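Local atomic coordinates of putative N-acetylmuramoyl-L-alanine amidase (Neisseria meningitidis MC58, PDB entry 3CZX), a protein that probably hydrolyses, as a zinc-dependent amidase, the link between N-acetylmuramoyl residues and L-amino acids in cell-wall glycopeptides. Residues 64-78 with 131-144. Sequence-based numbering, arbitrary orientation.
Sequences AVKLIRGSDVAIEFH and HSRLAYAQAGGIVF. With ZN (zinc ion), chain E.
R133 grips the carboxylate of E76 side-on: NE to OE1 and NH2 to OE2 are both 2.8 Å, each oxygen using its syn lone pair, the planar groups only 8° apart. E76, CG anti to the backbone N (chi1 -173°) and extended beyond, carries its carboxylate out to R133, whose chain bends at chi2 and chi3. OE1 also accepts a bond from H78 NE2 (2.8 Å), anti and somewhat out of the carboxylate plane; OE2 is hydrogen-bonded to T9 OG1. Held at NE2 by E76 and at ND1 by zinc, 2.2 Å away, the H78 ring is fixed in rotation; H12, E26 and two waters complete the site. H131 turns its edge onto one H78 face in a T-shaped stack, planes at 82°. Zinc site and second shell lie at the C-terminal ends of parallel strands 73-77 and 142-145, neighbours in the central mixed sheet of the Amidase_3 fold. CH-pi contacts sandwich Y136, I68 CD1 centred over one face and E76 CB nearer the opposite rim; its OH is hydrogen-bonded to T9 OG1. On the sheet's other face, with I75 and I142, F77 CE1 lies 3.9 Å from F144 CD2, at the F144 ring edge.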
# COMPACT_ATOMS: atom_id res chain seq x y z
N ALA A 64 11.52 3.81 20.40
CA ALA A 64 10.18 3.24 20.34
C ALA A 64 9.50 3.35 21.70
O ALA A 64 8.33 3.76 21.79
CB ALA A 64 10.24 1.77 19.90
N VAL A 65 10.24 2.99 22.75
CA VAL A 65 9.69 2.99 24.10
C VAL A 65 9.29 4.38 24.54
O VAL A 65 8.27 4.55 25.22
CB VAL A 65 10.69 2.38 25.10
CG1 VAL A 65 10.27 2.66 26.55
CG2 VAL A 65 10.83 0.87 24.84
N LYS A 66 10.08 5.38 24.15
CA LYS A 66 9.71 6.75 24.40
C LYS A 66 8.34 7.07 23.78
O LYS A 66 7.51 7.74 24.41
CB LYS A 66 10.78 7.71 23.87
CG LYS A 66 10.52 9.17 24.18
CD LYS A 66 11.81 10.02 24.01
CE LYS A 66 11.56 11.51 24.26
NZ LYS A 66 12.74 12.33 23.85
N LEU A 67 8.11 6.58 22.56
CA LEU A 67 6.82 6.79 21.86
C LEU A 67 5.70 6.02 22.55
O LEU A 67 4.58 6.51 22.66
CB LEU A 67 6.87 6.33 20.39
CG LEU A 67 7.46 7.24 19.32
CD1 LEU A 67 7.23 6.65 17.94
CD2 LEU A 67 6.83 8.61 19.43
N ILE A 68 5.99 4.80 22.98
CA ILE A 68 4.97 4.00 23.68
C ILE A 68 4.51 4.77 24.91
O ILE A 68 3.31 4.96 25.14
CB ILE A 68 5.49 2.63 24.12
CG1 ILE A 68 5.85 1.77 22.90
CG2 ILE A 68 4.45 1.93 24.96
CD1 ILE A 68 6.61 0.52 23.25
N ARG A 69 5.48 5.27 25.67
CA ARG A 69 5.16 5.97 26.92
C ARG A 69 4.33 7.23 26.66
O ARG A 69 3.44 7.55 27.45
CB ARG A 69 6.44 6.31 27.70
CG ARG A 69 7.03 5.14 28.49
CD ARG A 69 6.16 4.78 29.72
NE ARG A 69 5.02 3.96 29.32
CZ ARG A 69 4.96 2.63 29.41
NH1 ARG A 69 5.96 1.92 29.95
NH2 ARG A 69 3.86 1.99 28.99
N GLY A 70 4.60 7.92 25.56
CA GLY A 70 3.84 9.11 25.19
C GLY A 70 2.49 8.91 24.53
O GLY A 70 1.84 9.88 24.13
N SER A 71 2.03 7.66 24.38
CA SER A 71 0.78 7.37 23.66
C SER A 71 -0.26 6.65 24.50
O SER A 71 0.08 6.03 25.52
CB SER A 71 1.10 6.49 22.45
OG SER A 71 1.73 5.29 22.87
N ASP A 72 -1.50 6.68 24.02
CA ASP A 72 -2.62 5.92 24.60
C ASP A 72 -2.78 4.48 24.11
O ASP A 72 -3.18 3.59 24.87
CB ASP A 72 -3.92 6.64 24.31
CG ASP A 72 -3.92 8.04 24.87
OD1 ASP A 72 -3.74 8.17 26.09
OD2 ASP A 72 -4.08 9.00 24.10
N VAL A 73 -2.50 4.26 22.82
CA VAL A 73 -2.29 2.90 22.33
C VAL A 73 -1.09 2.94 21.38
O VAL A 73 -0.92 3.91 20.66
CB VAL A 73 -3.56 2.33 21.67
CG1 VAL A 73 -3.91 3.09 20.41
CG2 VAL A 73 -3.38 0.82 21.43
N ALA A 74 -0.25 1.90 21.43
CA ALA A 74 0.93 1.78 20.59
C ALA A 74 0.96 0.38 19.99
O ALA A 74 0.93 -0.60 20.73
CB ALA A 74 2.22 2.01 21.38
N ILE A 75 1.03 0.30 18.66
CA ILE A 75 0.98 -0.96 17.93
C ILE A 75 2.13 -1.06 16.94
O ILE A 75 2.34 -0.12 16.12
CB ILE A 75 -0.35 -1.05 17.11
CG1 ILE A 75 -1.56 -0.91 18.04
CG2 ILE A 75 -0.41 -2.37 16.36
CD1 ILE A 75 -2.84 -0.40 17.37
N GLU A 76 2.90 -2.14 17.02
CA GLU A 76 3.90 -2.46 16.01
C GLU A 76 3.47 -3.66 15.19
O GLU A 76 3.23 -4.76 15.72
CB GLU A 76 5.28 -2.72 16.63
CG GLU A 76 6.31 -2.86 15.55
CD GLU A 76 7.69 -2.76 16.05
OE1 GLU A 76 8.26 -3.83 16.36
OE2 GLU A 76 8.19 -1.61 16.11
N PHE A 77 3.38 -3.47 13.88
CA PHE A 77 2.88 -4.49 12.99
C PHE A 77 4.01 -5.45 12.59
O PHE A 77 5.10 -5.03 12.21
CB PHE A 77 2.23 -3.87 11.74
CG PHE A 77 1.01 -3.03 12.04
CD1 PHE A 77 -0.25 -3.59 12.16
CD2 PHE A 77 1.15 -1.68 12.20
CE1 PHE A 77 -1.35 -2.77 12.42
CE2 PHE A 77 0.04 -0.84 12.50
CZ PHE A 77 -1.18 -1.41 12.61
N HIS A 78 3.69 -6.72 12.72
CA HIS A 78 4.56 -7.84 12.35
C HIS A 78 3.74 -8.90 11.65
O HIS A 78 2.51 -8.80 11.60
CB HIS A 78 5.12 -8.50 13.61
CG HIS A 78 6.22 -7.73 14.25
ND1 HIS A 78 7.55 -8.10 14.13
CD2 HIS A 78 6.22 -6.60 14.99
CE1 HIS A 78 8.31 -7.21 14.74
NE2 HIS A 78 7.53 -6.30 15.28
N HIS A 131 9.68 -13.32 21.30
CA HIS A 131 9.63 -12.42 20.13
C HIS A 131 10.84 -11.50 20.03
O HIS A 131 11.35 -11.03 21.05
CB HIS A 131 8.33 -11.57 20.16
CG HIS A 131 7.99 -10.96 18.84
ND1 HIS A 131 8.49 -9.73 18.44
CD2 HIS A 131 7.23 -11.41 17.81
CE1 HIS A 131 8.04 -9.45 17.22
NE2 HIS A 131 7.28 -10.46 16.82
N SER A 132 11.31 -11.21 18.81
CA SER A 132 12.39 -10.23 18.59
C SER A 132 12.12 -8.85 19.20
O SER A 132 13.06 -8.13 19.59
CB SER A 132 12.70 -10.08 17.08
OG SER A 132 11.76 -9.28 16.39
N ARG A 133 10.85 -8.48 19.30
CA ARG A 133 10.44 -7.20 19.86
C ARG A 133 9.59 -7.40 21.12
O ARG A 133 8.76 -6.56 21.45
CB ARG A 133 9.66 -6.40 18.81
CG ARG A 133 10.46 -6.09 17.55
CD ARG A 133 11.42 -4.94 17.79
NE ARG A 133 10.81 -3.66 17.50
CZ ARG A 133 11.45 -2.50 17.44
NH1 ARG A 133 12.74 -2.42 17.73
NH2 ARG A 133 10.78 -1.39 17.12
N LEU A 134 9.82 -8.52 21.82
CA LEU A 134 9.18 -8.74 23.12
C LEU A 134 9.37 -7.54 24.03
O LEU A 134 8.45 -7.17 24.78
CB LEU A 134 9.77 -9.99 23.78
CG LEU A 134 9.12 -10.50 25.08
CD1 LEU A 134 7.65 -10.82 24.89
CD2 LEU A 134 9.89 -11.74 25.54
N ALA A 135 10.54 -6.88 23.95
CA ALA A 135 10.79 -5.65 24.74
C ALA A 135 9.76 -4.53 24.51
O ALA A 135 9.42 -3.78 25.44
CB ALA A 135 12.20 -5.12 24.48
N TYR A 136 9.27 -4.44 23.27
CA TYR A 136 8.21 -3.48 22.88
C TYR A 136 6.91 -3.82 23.60
O TYR A 136 6.24 -2.94 24.14
CB TYR A 136 8.02 -3.55 21.36
CG TYR A 136 7.14 -2.50 20.69
CD1 TYR A 136 7.72 -1.45 19.96
CD2 TYR A 136 5.75 -2.61 20.68
CE1 TYR A 136 6.93 -0.50 19.30
CE2 TYR A 136 4.97 -1.67 20.06
CZ TYR A 136 5.55 -0.62 19.35
OH TYR A 136 4.79 0.30 18.66
N ALA A 137 6.58 -5.11 23.60
CA ALA A 137 5.40 -5.62 24.32
C ALA A 137 5.56 -5.42 25.83
O ALA A 137 4.66 -4.91 26.50
CB ALA A 137 5.16 -7.11 23.99
N GLN A 138 6.73 -5.79 26.37
CA GLN A 138 7.00 -5.58 27.81
C GLN A 138 6.88 -4.13 28.24
O GLN A 138 6.42 -3.82 29.37
CB GLN A 138 8.37 -6.15 28.18
CG GLN A 138 8.41 -7.66 28.04
CD GLN A 138 9.80 -8.25 28.20
OE1 GLN A 138 10.81 -7.59 27.90
NE2 GLN A 138 9.86 -9.50 28.63
N ALA A 139 7.25 -3.20 27.35
CA ALA A 139 7.19 -1.77 27.64
C ALA A 139 5.78 -1.20 27.57
O ALA A 139 5.59 -0.02 27.82
CB ALA A 139 8.10 -1.01 26.71
N GLY A 140 4.79 -2.04 27.20
CA GLY A 140 3.40 -1.61 27.09
C GLY A 140 2.93 -1.27 25.68
O GLY A 140 1.85 -0.72 25.48
N GLY A 141 3.74 -1.61 24.69
CA GLY A 141 3.29 -1.58 23.30
C GLY A 141 2.63 -2.91 22.98
O GLY A 141 2.74 -3.89 23.73
N ILE A 142 2.01 -2.97 21.80
CA ILE A 142 1.32 -4.18 21.31
C ILE A 142 2.04 -4.66 20.06
O ILE A 142 2.17 -3.90 19.10
CB ILE A 142 -0.13 -3.83 20.94
CG1 ILE A 142 -0.90 -3.30 22.16
CG2 ILE A 142 -0.88 -5.05 20.31
CD1 ILE A 142 -2.25 -2.73 21.80
N VAL A 143 2.56 -5.88 20.10
CA VAL A 143 3.15 -6.52 18.92
C VAL A 143 2.03 -7.28 18.26
O VAL A 143 1.60 -8.32 18.74
CB VAL A 143 4.33 -7.44 19.31
CG1 VAL A 143 4.82 -8.29 18.11
CG2 VAL A 143 5.44 -6.62 19.92
N PHE A 144 1.53 -6.73 17.14
CA PHE A 144 0.36 -7.29 16.45
C PHE A 144 0.79 -8.14 15.27
O PHE A 144 1.46 -7.62 14.37
CB PHE A 144 -0.58 -6.15 16.01
CG PHE A 144 -1.93 -6.58 15.51
CD1 PHE A 144 -2.55 -7.72 15.97
CD2 PHE A 144 -2.61 -5.80 14.58
CE1 PHE A 144 -3.82 -8.08 15.51
CE2 PHE A 144 -3.85 -6.17 14.14
CZ PHE A 144 -4.46 -7.30 14.59
ZN ZN E . 8.54 -9.82 13.20
O HOH W 1 -0.30 0.46 23.92
O HOH W 2 7.21 -11.35 14.08
O HOH W 3 9.87 -10.57 14.92